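Long-range contact in MutT/nudix family protein (Deinococcus radiodurans, PDB 2W4E), which probably hydrolyses ADP-ribose as a magnesium-dependent pyrophosphatase of the Nudix family, represented here by its Nudix domain, without the N-terminal part of the protein: residues P5-V13 with I36-L47. Sequence-based numbering, arbitrary orientation.
Sequences PRAVFILPV and IVAGGVEKGEDL
Ile-10 and Val-37 pair antiparallel at the buried end of a two-strand contact in the Nudix fold, where strand 37-40 enters the Nudix box, whose sequence begins at Gly-39, and a loop then carries it to the helix 47-59. Ile-10 N gives its hydrogen to Val-37 O (2.8 Å), Val-37 N returns one to Ile-10 O, and Val-8 and Gly-39 exchange a second such pair. Packing is close here. CG2 of Val-37 rests on CG of Pro-12 at 3.8 Å, on the face shared by Val-8 and Ile-10, where helix 47-59 sets Ala-51 on Val-8 and Leu-55 on Pro-12. On the other face, CB of Ala-38 sits over the centre of the Phe-9 ring, a CH-pi contact of 3.5 Å to the centroid, while CG1 of Ile-36 meets the ring edge. With CG anti to its carbonyl carbon (chi1 -84°), Phe-9 lays its ring over that methyl and also meets Phe-83. A serine in place of Phe-9 would probably leave the Ala-38 methyl without its aromatic cover and open a gap beside Ile-36. Toward the loop the contact becomes more polar and opens to solvent: Gly-40 is exposed, and Arg-6 and Val-41 are only partly covered. A water accepts from Arg-6 N and donates to Val-41 O, while Val-41 N bonds Arg-6 O almost straight (175° at the hydrogen). Bent at chi3 (-69°), the Arg-6 chain brings its guanidinium to the loop; CG1 of Val-41 lies over one face, CD1 of Leu-47 approaches the edge, and NH2 makes a weak hydrogen bond of 3.2 Å to Glu-45 O.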
loop_
_atom_site.group_PDB
_atom_site.type_symbol
_atom_site.label_atom_id
_atom_site.label_comp_id
_atom_site.label_asym_id
_atom_site.label_seq_id
_atom_site.Cartn_x
_atom_site.Cartn_y
_atom_site.Cartn_z
ATOM N N PRO A 5 11.351 11.262 -10.216
ATOM C CA PRO A 5 11.836 9.885 -10.242
ATOM C C PRO A 5 10.628 8.929 -10.237
ATOM O O PRO A 5 9.579 9.246 -9.670
ATOM C CB PRO A 5 12.649 9.770 -8.942
ATOM C CG PRO A 5 12.066 10.795 -8.021
ATOM C CD PRO A 5 11.470 11.881 -8.879
ATOM N N ARG A 6 10.765 7.793 -10.917
ATOM C CA ARG A 6 9.679 6.814 -10.999
ATOM C C ARG A 6 10.252 5.414 -10.834
ATOM O O ARG A 6 11.371 5.157 -11.258
ATOM C CB ARG A 6 8.964 6.909 -12.353
ATOM C CG ARG A 6 8.406 8.293 -12.688
ATOM C CD ARG A 6 7.712 8.363 -14.054
ATOM N NE ARG A 6 8.647 8.239 -15.183
ATOM C CZ ARG A 6 8.310 7.881 -16.426
ATOM N NH1 ARG A 6 7.049 7.595 -16.745
ATOM N NH2 ARG A 6 9.251 7.794 -17.358
ATOM N N ALA A 7 9.480 4.501 -10.236
ATOM C CA ALA A 7 9.838 3.083 -10.258
ATOM C C ALA A 7 8.577 2.328 -10.643
ATOM O O ALA A 7 7.448 2.812 -10.409
ATOM C CB ALA A 7 10.331 2.641 -8.890
ATOM N N VAL A 8 8.773 1.147 -11.221
ATOM C CA VAL A 8 7.677 0.284 -11.624
ATOM C C VAL A 8 7.644 -0.943 -10.723
ATOM O O VAL A 8 8.691 -1.424 -10.315
ATOM C CB VAL A 8 7.814 -0.076 -13.127
ATOM C CG1 VAL A 8 9.120 -0.828 -13.404
ATOM C CG2 VAL A 8 6.621 -0.841 -13.572
ATOM N N PHE A 9 6.445 -1.389 -10.338
ATOM C CA PHE A 9 6.300 -2.571 -9.504
ATOM C C PHE A 9 5.433 -3.506 -10.314
ATOM O O PHE A 9 4.438 -3.089 -10.901
ATOM C CB PHE A 9 5.624 -2.225 -8.168
ATOM C CG PHE A 9 6.577 -1.719 -7.135
ATOM C CD1 PHE A 9 6.905 -2.502 -6.030
ATOM C CD2 PHE A 9 7.180 -0.466 -7.279
ATOM C CE1 PHE A 9 7.846 -2.056 -5.070
ATOM C CE2 PHE A 9 8.114 -0.024 -6.333
ATOM C CZ PHE A 9 8.439 -0.826 -5.229
ATOM N N ILE A 10 5.826 -4.763 -10.355
ATOM C CA ILE A 10 5.162 -5.763 -11.169
ATOM C C ILE A 10 4.793 -6.974 -10.359
ATOM O O ILE A 10 5.679 -7.699 -9.834
ATOM C CB ILE A 10 6.075 -6.258 -12.351
ATOM C CG1 ILE A 10 6.515 -5.103 -13.254
ATOM C CG2 ILE A 10 5.316 -7.332 -13.199
ATOM C CD1 ILE A 10 7.868 -4.580 -12.904
ATOM N N LEU A 11 3.502 -7.253 -10.314
ATOM C CA LEU A 11 3.041 -8.520 -9.775
ATOM C C LEU A 11 2.930 -9.548 -10.932
ATOM O O LEU A 11 2.011 -9.470 -11.732
ATOM C CB LEU A 11 1.681 -8.333 -9.075
ATOM C CG LEU A 11 0.913 -9.613 -8.668
ATOM C CD1 LEU A 11 1.820 -10.506 -7.763
ATOM C CD2 LEU A 11 -0.390 -9.153 -7.939
ATOM N N PRO A 12 3.869 -10.509 -11.029
ATOM C CA PRO A 12 3.870 -11.410 -12.169
ATOM C C PRO A 12 3.074 -12.676 -11.821
ATOM O O PRO A 12 3.297 -13.284 -10.744
ATOM C CB PRO A 12 5.375 -11.758 -12.321
ATOM C CG PRO A 12 6.084 -11.006 -11.235
ATOM C CD PRO A 12 5.026 -10.826 -10.176
ATOM N N VAL A 13 2.138 -13.067 -12.691
ATOM C CA VAL A 13 1.299 -14.240 -12.426
ATOM C C VAL A 13 1.376 -15.188 -13.637
ATOM O O VAL A 13 1.192 -14.755 -14.795
ATOM C CB VAL A 13 -0.154 -13.850 -12.116
ATOM C CG1 VAL A 13 -1.099 -15.085 -12.088
ATOM C CG2 VAL A 13 -0.272 -13.015 -10.797
ATOM N N ILE A 36 7.338 -8.259 -4.458
ATOM C CA ILE A 36 7.114 -8.437 -5.925
ATOM C C ILE A 36 8.311 -7.838 -6.703
ATOM O O ILE A 36 9.253 -7.330 -6.086
ATOM C CB ILE A 36 5.736 -7.859 -6.391
ATOM C CG1 ILE A 36 5.653 -6.345 -6.163
ATOM C CG2 ILE A 36 4.547 -8.608 -5.693
ATOM C CD1 ILE A 36 4.393 -5.697 -6.901
ATOM N N VAL A 37 8.304 -7.937 -8.037
ATOM C CA VAL A 37 9.376 -7.414 -8.883
ATOM C C VAL A 37 9.317 -5.907 -8.907
ATOM O O VAL A 37 8.225 -5.347 -8.932
ATOM C CB VAL A 37 9.254 -7.997 -10.339
ATOM C CG1 VAL A 37 10.263 -7.347 -11.289
ATOM C CG2 VAL A 37 9.468 -9.517 -10.304
ATOM N N ALA A 38 10.470 -5.235 -8.900
ATOM C CA ALA A 38 10.459 -3.780 -8.969
ATOM C C ALA A 38 11.817 -3.228 -9.352
ATOM O O ALA A 38 12.839 -3.885 -9.146
ATOM C CB ALA A 38 10.023 -3.185 -7.597
ATOM N N GLY A 39 11.825 -2.002 -9.869
ATOM C CA GLY A 39 13.055 -1.302 -10.223
ATOM C C GLY A 39 12.776 0.104 -10.733
ATOM O O GLY A 39 11.655 0.423 -11.139
ATOM N N GLY A 40 13.812 0.944 -10.731
ATOM C CA GLY A 40 13.653 2.329 -11.202
ATOM C C GLY A 40 13.415 2.367 -12.695
ATOM O O GLY A 40 13.883 1.486 -13.416
ATOM N N VAL A 41 12.682 3.383 -13.159
ATOM C CA VAL A 41 12.446 3.589 -14.585
ATOM C C VAL A 41 13.597 4.458 -15.107
ATOM O O VAL A 41 13.866 5.514 -14.538
ATOM C CB VAL A 41 11.093 4.306 -14.827
ATOM C CG1 VAL A 41 10.852 4.602 -16.306
ATOM C CG2 VAL A 41 9.918 3.500 -14.231
ATOM N N GLU A 42 14.272 4.002 -16.162
ATOM C CA GLU A 42 15.417 4.730 -16.759
ATOM C C GLU A 42 15.023 6.013 -17.494
ATOM O O GLU A 42 13.842 6.232 -17.784
ATOM C CB GLU A 42 16.222 3.812 -17.685
ATOM C CG GLU A 42 17.317 3.029 -16.969
ATOM C CD GLU A 42 17.612 1.660 -17.605
ATOM O OE1 GLU A 42 17.523 1.524 -18.846
ATOM O OE2 GLU A 42 17.946 0.709 -16.856
ATOM N N LYS A 43 16.035 6.846 -17.785
ATOM C CA LYS A 43 15.877 8.203 -18.375
ATOM C C LYS A 43 14.914 8.270 -19.543
ATOM O O LYS A 43 13.926 9.014 -19.513
ATOM C CB LYS A 43 17.242 8.767 -18.854
ATOM C CG LYS A 43 17.148 10.152 -19.561
ATOM C CD LYS A 43 18.064 10.288 -20.796
ATOM C CE LYS A 43 18.052 11.723 -21.353
ATOM N NZ LYS A 43 16.671 12.206 -21.679
ATOM N N GLY A 44 15.239 7.517 -20.590
ATOM C CA GLY A 44 14.475 7.572 -21.814
ATOM C C GLY A 44 13.546 6.389 -21.881
ATOM O O GLY A 44 13.285 5.871 -22.976
ATOM N N GLU A 45 13.041 5.961 -20.717
ATOM C CA GLU A 45 12.244 4.742 -20.661
ATOM C C GLU A 45 10.779 5.002 -20.438
ATOM O O GLU A 45 10.389 5.739 -19.547
ATOM C CB GLU A 45 12.774 3.805 -19.588
ATOM C CG GLU A 45 12.751 2.352 -19.983
ATOM C CD GLU A 45 13.395 1.488 -18.938
ATOM O OE1 GLU A 45 13.832 0.363 -19.274
ATOM O OE2 GLU A 45 13.474 1.928 -17.767
ATOM N N ASP A 46 9.968 4.373 -21.265
ATOM C CA ASP A 46 8.543 4.347 -21.078
ATOM C C ASP A 46 8.183 3.330 -19.979
ATOM O O ASP A 46 8.957 2.398 -19.725
ATOM C CB ASP A 46 7.906 3.952 -22.394
ATOM C CG ASP A 46 6.411 4.023 -22.357
ATOM O OD1 ASP A 46 5.868 4.647 -21.410
ATOM O OD2 ASP A 46 5.779 3.458 -23.287
ATOM N N LEU A 47 7.026 3.518 -19.336
ATOM C CA LEU A 47 6.632 2.691 -18.187
ATOM C C LEU A 47 6.508 1.224 -18.588
ATOM O O LEU A 47 7.048 0.352 -17.890
ATOM C CB LEU A 47 5.325 3.158 -17.551
ATOM C CG LEU A 47 5.221 4.618 -17.124
ATOM C CD1 LEU A 47 5.043 5.561 -18.367
ATOM C CD2 LEU A 47 4.078 4.787 -16.115
HETATM O O HOH W 1 13.094 7.489 -12.360
#